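Two structures of haloacid dehalogenase-like hydrolase from Bacteroides thetaiotaomicron compared at one contact. The protein probably acts as a magnesium-dependent phosphatase of the haloacid dehalogenase superfamily. Structure 1 is PDB 2RB5 (chain A, 1.03 Å), residues Leu5-Asp10 and Met207-Gly212; structure 2 is PDB 2RBK (chain B, 1.00 Å), residues Leu5-Asp10 and Met207-Gly212. One frame, after least-squares fit of the local backbone (RMSD 0.04 Å); residues are numbered along the deposited sequences.

Structure 1 (2RB5); sequences LFFDID and MSFGDG. With MG (magnesium ion), chain C; WO6 (trioxido(oxo)tungsten), chain D.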
loop_
_atom_site.group_PDB
_atom_site.type_symbol
_atom_site.label_atom_id
_atom_site.label_comp_id
_atom_site.label_asym_id
_atom_site.label_seq_id
_atom_site.Cartn_x
_atom_site.Cartn_y
_atom_site.Cartn_z
ATOM N N LEU A 5 12.860 4.376 -7.177
ATOM C CA LEU A 5 12.049 3.187 -7.399
ATOM C C LEU A 5 11.004 3.115 -6.302
ATOM O O LEU A 5 11.340 3.234 -5.121
ATOM C CB LEU A 5 12.890 1.922 -7.342
ATOM C CG LEU A 5 14.131 1.906 -8.231
ATOM C CD1 LEU A 5 14.884 0.606 -8.039
ATOM C CD2 LEU A 5 13.808 2.110 -9.691
ATOM N N PHE A 6 9.744 2.883 -6.670
ATOM C CA PHE A 6 8.646 2.775 -5.722
ATOM C C PHE A 6 8.004 1.412 -5.833
ATOM O O PHE A 6 7.441 1.087 -6.900
ATOM C CB PHE A 6 7.570 3.854 -6.005
ATOM C CG PHE A 6 8.122 5.241 -5.761
ATOM C CD1 PHE A 6 8.716 5.979 -6.778
ATOM C CD2 PHE A 6 8.086 5.787 -4.485
ATOM C CE1 PHE A 6 9.249 7.237 -6.507
ATOM C CE2 PHE A 6 8.610 7.031 -4.222
ATOM C CZ PHE A 6 9.193 7.768 -5.246
ATOM N N PHE A 7 8.071 0.632 -4.779
ATOM C CA PHE A 7 7.587 -0.738 -4.788
ATOM C C PHE A 7 6.398 -0.927 -3.860
ATOM O O PHE A 7 6.509 -0.742 -2.652
ATOM C CB PHE A 7 8.658 -1.711 -4.307
ATOM C CG PHE A 7 9.861 -1.807 -5.204
ATOM C CD1 PHE A 7 11.025 -1.097 -4.923
ATOM C CD2 PHE A 7 9.857 -2.623 -6.325
ATOM C CE1 PHE A 7 12.124 -1.181 -5.754
ATOM C CE2 PHE A 7 10.958 -2.704 -7.147
ATOM C CZ PHE A 7 12.092 -1.984 -6.872
ATOM N N ASP A 8 5.274 -1.390 -4.431
ATOM C CA ASP A 8 4.252 -2.041 -3.613
ATOM C C ASP A 8 4.881 -3.267 -2.919
ATOM O O ASP A 8 5.866 -3.834 -3.398
ATOM C CB ASP A 8 3.107 -2.427 -4.526
ATOM C CG ASP A 8 2.013 -3.203 -3.834
ATOM O OD1 ASP A 8 1.689 -4.310 -4.303
ATOM O OD2 ASP A 8 1.507 -2.652 -2.818
ATOM N N ILE A 9 4.260 -3.676 -1.806
ATOM C CA ILE A 9 4.725 -4.878 -1.113
ATOM C C ILE A 9 3.986 -6.115 -1.610
ATOM O O ILE A 9 4.570 -6.990 -2.287
ATOM C CB ILE A 9 4.622 -4.788 0.424
ATOM C CG1 ILE A 9 5.389 -3.578 0.978
ATOM C CG2 ILE A 9 5.133 -6.074 1.027
ATOM C CD1 ILE A 9 5.114 -3.328 2.453
ATOM N N ASP A 10 2.724 -6.264 -1.281
ATOM C CA ASP A 10 2.020 -7.542 -1.464
ATOM C C ASP A 10 1.709 -7.777 -2.921
ATOM O O ASP A 10 1.068 -7.002 -3.602
ATOM C CB ASP A 10 0.751 -7.526 -0.641
ATOM C CG ASP A 10 1.081 -7.355 0.825
ATOM O OD1 ASP A 10 1.599 -8.295 1.438
ATOM O OD2 ASP A 10 0.871 -6.204 1.355
ATOM N N MET A 207 10.173 5.479 -11.169
ATOM C CA MET A 207 9.679 4.214 -11.650
ATOM C C MET A 207 8.880 3.558 -10.528
ATOM O O MET A 207 9.374 3.511 -9.406
ATOM C CB MET A 207 10.828 3.306 -12.117
ATOM C CG MET A 207 10.413 1.966 -12.691
ATOM S SD MET A 207 11.797 0.977 -13.267
ATOM C CE MET A 207 12.238 1.916 -14.729
ATOM N N SER A 208 7.696 3.047 -10.843
ATOM C CA SER A 208 6.850 2.362 -9.855
ATOM C C SER A 208 6.570 0.940 -10.300
ATOM O O SER A 208 6.623 0.615 -11.508
ATOM C CB SER A 208 5.580 3.153 -9.607
ATOM O OG SER A 208 4.835 3.205 -10.820
ATOM N N PHE A 209 6.253 0.104 -9.331
ATOM C CA PHE A 209 6.008 -1.323 -9.500
ATOM C C PHE A 209 4.800 -1.733 -8.674
ATOM O O PHE A 209 4.758 -1.441 -7.471
ATOM C CB PHE A 209 7.200 -2.167 -9.015
ATOM C CG PHE A 209 8.516 -1.865 -9.681
ATOM C CD1 PHE A 209 9.260 -0.730 -9.316
ATOM C CD2 PHE A 209 9.016 -2.704 -10.642
ATOM C CE1 PHE A 209 10.476 -0.505 -9.899
ATOM C CE2 PHE A 209 10.285 -2.467 -11.208
ATOM C CZ PHE A 209 11.020 -1.353 -10.842
ATOM N N GLY A 210 3.829 -2.386 -9.286
ATOM C CA GLY A 210 2.647 -2.796 -8.552
ATOM C C GLY A 210 1.875 -3.892 -9.228
ATOM O O GLY A 210 2.082 -4.219 -10.398
ATOM N N ASP A 211 0.935 -4.446 -8.458
ATOM C CA ASP A 211 0.081 -5.540 -8.875
ATOM C C ASP A 211 -1.414 -5.261 -8.689
ATOM O O ASP A 211 -2.184 -6.110 -9.147
ATOM C CB ASP A 211 0.384 -6.847 -8.151
ATOM C CG ASP A 211 -0.104 -6.829 -6.722
ATOM O OD1 ASP A 211 0.151 -5.799 -6.047
ATOM O OD2 ASP A 211 -0.792 -7.784 -6.289
ATOM N N GLY A 212 -1.781 -4.212 -8.031
ATOM C CA GLY A 212 -3.167 -4.073 -7.527
ATOM C C GLY A 212 -3.836 -2.795 -7.942
ATOM O O GLY A 212 -3.243 -1.819 -8.426
HETATM MG MG MG C . -0.094 -5.337 -4.058
HETATM W W WO6 D . 0.296 -3.377 -1.018
HETATM O O1 WO6 D . -0.526 -3.888 0.521
HETATM O O2 WO6 D . -0.162 -4.665 -2.089
HETATM O O3 WO6 D . 1.829 -3.426 -0.330
HETATM O O4 WO6 D . -0.555 -1.930 -1.075
HETATM O O HOH W 1 -1.732 -6.584 -3.970
HETATM O O HOH W 2 -1.186 -3.639 -4.647
#
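The magnesium site of the HAD fold lies where neighbouring parallel strands 4-7 and 206-210 of the central sheet run out into loops. There OD1 of Asp8 and OD1 of Asp211, 2.8 Å apart, both bind the metal, probably offsetting the repulsion between them. The carbonyl O of Asp10 and two waters join them, and O2 of the tungstate completes six ligands. OD1 of Asp8 also accepts from Thr12 OG1. With CG of Asp8 anti to the backbone N (chi1 176°), its carboxylate bridges two metals, OD2 lying 2.3 Å from W of the tungstate. O3 of the tungstate accepts from the backbone N of Ile9 (2.9 Å), and also from that of Asp10. OD2 of Asp10, salt-bridged to Arg45, is 2.8 Å from O1 of the tungstate. Behind the site, Phe7 and Phe209 form an offset stack, planes 18° apart.

Structure 2 (2RBK); sequences LFFDID and MSFGDG. With MG (magnesium ion), chain E; VN4 (oxido(dioxo)vanadium), chain F.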
loop_
_atom_site.group_PDB
_atom_site.type_symbol
_atom_site.label_atom_id
_atom_site.label_comp_id
_atom_site.label_asym_id
_atom_site.label_seq_id
_atom_site.Cartn_x
_atom_site.Cartn_y
_atom_site.Cartn_z
ATOM N N LEU B 5 12.881 4.382 -7.196
ATOM C CA LEU B 5 12.037 3.192 -7.410
ATOM C C LEU B 5 11.003 3.130 -6.304
ATOM O O LEU B 5 11.348 3.283 -5.121
ATOM C CB LEU B 5 12.879 1.941 -7.340
ATOM C CG LEU B 5 14.139 1.883 -8.240
ATOM C CD1 LEU B 5 14.840 0.568 -8.051
ATOM C CD2 LEU B 5 13.785 2.137 -9.700
ATOM N N PHE B 6 9.748 2.869 -6.653
ATOM C CA PHE B 6 8.663 2.763 -5.720
ATOM C C PHE B 6 8.011 1.391 -5.846
ATOM O O PHE B 6 7.454 1.089 -6.894
ATOM C CB PHE B 6 7.596 3.840 -5.981
ATOM C CG PHE B 6 8.164 5.218 -5.759
ATOM C CD1 PHE B 6 8.759 5.970 -6.762
ATOM C CD2 PHE B 6 8.114 5.775 -4.473
ATOM C CE1 PHE B 6 9.294 7.205 -6.503
ATOM C CE2 PHE B 6 8.660 7.018 -4.209
ATOM C CZ PHE B 6 9.229 7.736 -5.241
ATOM N N PHE B 7 8.103 0.600 -4.788
ATOM C CA PHE B 7 7.616 -0.785 -4.802
ATOM C C PHE B 7 6.416 -0.953 -3.874
ATOM O O PHE B 7 6.522 -0.756 -2.664
ATOM C CB PHE B 7 8.676 -1.739 -4.323
ATOM C CG PHE B 7 9.877 -1.835 -5.215
ATOM C CD1 PHE B 7 11.024 -1.123 -4.966
ATOM C CD2 PHE B 7 9.854 -2.650 -6.356
ATOM C CE1 PHE B 7 12.134 -1.225 -5.789
ATOM C CE2 PHE B 7 10.961 -2.729 -7.177
ATOM C CZ PHE B 7 12.104 -2.025 -6.898
ATOM N N ASP B 8 5.296 -1.426 -4.450
ATOM C CA ASP B 8 4.284 -2.064 -3.630
ATOM C C ASP B 8 4.880 -3.280 -2.941
ATOM O O ASP B 8 5.857 -3.859 -3.401
ATOM C CB ASP B 8 3.134 -2.479 -4.533
ATOM C CG ASP B 8 2.040 -3.211 -3.858
ATOM O OD1 ASP B 8 1.650 -4.290 -4.366
ATOM O OD2 ASP B 8 1.541 -2.715 -2.808
ATOM N N ILE B 9 4.271 -3.679 -1.810
ATOM C CA ILE B 9 4.760 -4.868 -1.113
ATOM C C ILE B 9 3.973 -6.107 -1.608
ATOM O O ILE B 9 4.557 -6.991 -2.258
ATOM C CB ILE B 9 4.655 -4.787 0.422
ATOM C CG1 ILE B 9 5.427 -3.600 0.968
ATOM C CG2 ILE B 9 5.095 -6.092 1.020
ATOM C CD1 ILE B 9 5.167 -3.369 2.458
ATOM N N ASP B 10 2.714 -6.205 -1.266
ATOM C CA ASP B 10 1.997 -7.483 -1.437
ATOM C C ASP B 10 1.699 -7.758 -2.907
ATOM O O ASP B 10 1.050 -6.989 -3.590
ATOM C CB ASP B 10 0.743 -7.451 -0.605
ATOM C CG ASP B 10 1.069 -7.302 0.852
ATOM O OD1 ASP B 10 1.618 -8.270 1.414
ATOM O OD2 ASP B 10 0.846 -6.197 1.409
ATOM N N MET B 207 10.171 5.484 -11.143
ATOM C CA MET B 207 9.654 4.224 -11.645
ATOM C C MET B 207 8.867 3.567 -10.520
ATOM O O MET B 207 9.360 3.493 -9.384
ATOM C CB MET B 207 10.799 3.317 -12.085
ATOM C CG MET B 207 10.362 1.984 -12.710
ATOM S SD MET B 207 11.742 0.992 -13.300
ATOM C CE MET B 207 12.188 1.923 -14.767
ATOM N N SER B 208 7.689 3.054 -10.827
ATOM C CA SER B 208 6.850 2.383 -9.830
ATOM C C SER B 208 6.545 0.955 -10.292
ATOM O O SER B 208 6.576 0.642 -11.492
ATOM C CB SER B 208 5.568 3.168 -9.596
ATOM O OG SER B 208 4.813 3.224 -10.784
ATOM N N PHE B 209 6.242 0.094 -9.314
ATOM C CA PHE B 209 5.999 -1.315 -9.487
ATOM C C PHE B 209 4.782 -1.710 -8.678
ATOM O O PHE B 209 4.759 -1.443 -7.472
ATOM C CB PHE B 209 7.188 -2.153 -9.025
ATOM C CG PHE B 209 8.512 -1.850 -9.693
ATOM C CD1 PHE B 209 9.253 -0.735 -9.333
ATOM C CD2 PHE B 209 9.039 -2.692 -10.653
ATOM C CE1 PHE B 209 10.472 -0.477 -9.899
ATOM C CE2 PHE B 209 10.264 -2.420 -11.244
ATOM C CZ PHE B 209 10.999 -1.317 -10.866
ATOM N N GLY B 210 3.818 -2.394 -9.302
ATOM C CA GLY B 210 2.629 -2.798 -8.554
ATOM C C GLY B 210 1.871 -3.890 -9.229
ATOM O O GLY B 210 2.095 -4.254 -10.389
ATOM N N ASP B 211 0.921 -4.444 -8.455
ATOM C CA ASP B 211 0.092 -5.535 -8.894
ATOM C C ASP B 211 -1.391 -5.277 -8.695
ATOM O O ASP B 211 -2.142 -6.172 -9.109
ATOM C CB ASP B 211 0.393 -6.869 -8.152
ATOM C CG ASP B 211 -0.113 -6.836 -6.731
ATOM O OD1 ASP B 211 0.132 -5.796 -6.075
ATOM O OD2 ASP B 211 -0.784 -7.813 -6.296
ATOM N N GLY B 212 -1.808 -4.191 -8.082
ATOM C CA GLY B 212 -3.194 -4.072 -7.587
ATOM C C GLY B 212 -3.847 -2.776 -7.965
ATOM O O GLY B 212 -3.202 -1.823 -8.413
HETATM MG MG MG E . -0.108 -5.319 -4.080
HETATM V V VN4 F . 0.443 -3.308 -1.218
HETATM O O1 VN4 F . 1.807 -3.521 -0.289
HETATM O O2 VN4 F . -0.231 -4.646 -2.142
HETATM O O3 VN4 F . -0.823 -2.010 -0.926
HETATM O O HOH W 3 -1.740 -6.610 -4.013
HETATM O O HOH W 4 -1.199 -3.647 -4.712
HETATM O O HOH W 5 -0.434 -3.948 0.607
#
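In the magnesium site of this HAD fold, OD1 of Asp8 and OD1 of Asp211, 2.7 Å apart, both bind the metal, probably offsetting the repulsion between them. The carbonyl O of Asp10 and two waters join them, and O2 of the vanadate completes six ligands. OD1 of Asp8 also accepts from Thr12 OG1. With CG of Asp8 anti to the backbone N (chi1 177°), its carboxylate bridges two metals, OD2 lying 2.0 Å from V of the vanadate. O1 of the vanadate accepts from the backbone N of Ile9 (2.9 Å), and also from that of Asp10. Water 5 binds V at 2.1 Å, and OD2 of Asp10, salt-bridged to Arg45, is 2.7 Å from this water. Behind the site, Phe7 and Phe209 form an offset stack, planes 17° apart.

Comparison
The bound group is the difference: structure 1 holds a tungstate with four oxygens, structure 2 holds a three-oxygen vanadate at the same place, so that the central atom is W in one and V in the other. Where the tungstate has its atom O1, structure 2 has water 5, modelled as a separate ligand of V. An oxygen therefore faces the carboxylate of Asp10(A) and that of Asp10(B) at a like distance, belonging to the group in structure 1 and assigned to solvent in structure 2. Around it the protein hardly answers: the side chains of Asp8(A), Ile9(A), Asp10(A) and Asp211(A) keep their places in Asp8(B), Ile9(B), Asp10(B) and Asp211(B), and the same residues hold both groups in unmoved positions. Magnesium is bound at this place in both, with water 1 matched by water 3 and water 2 by water 4. Its oxyanion ligand comes from a different group in each, O2 of the tungstate in structure 1 and O2 of the vanadate in structure 2.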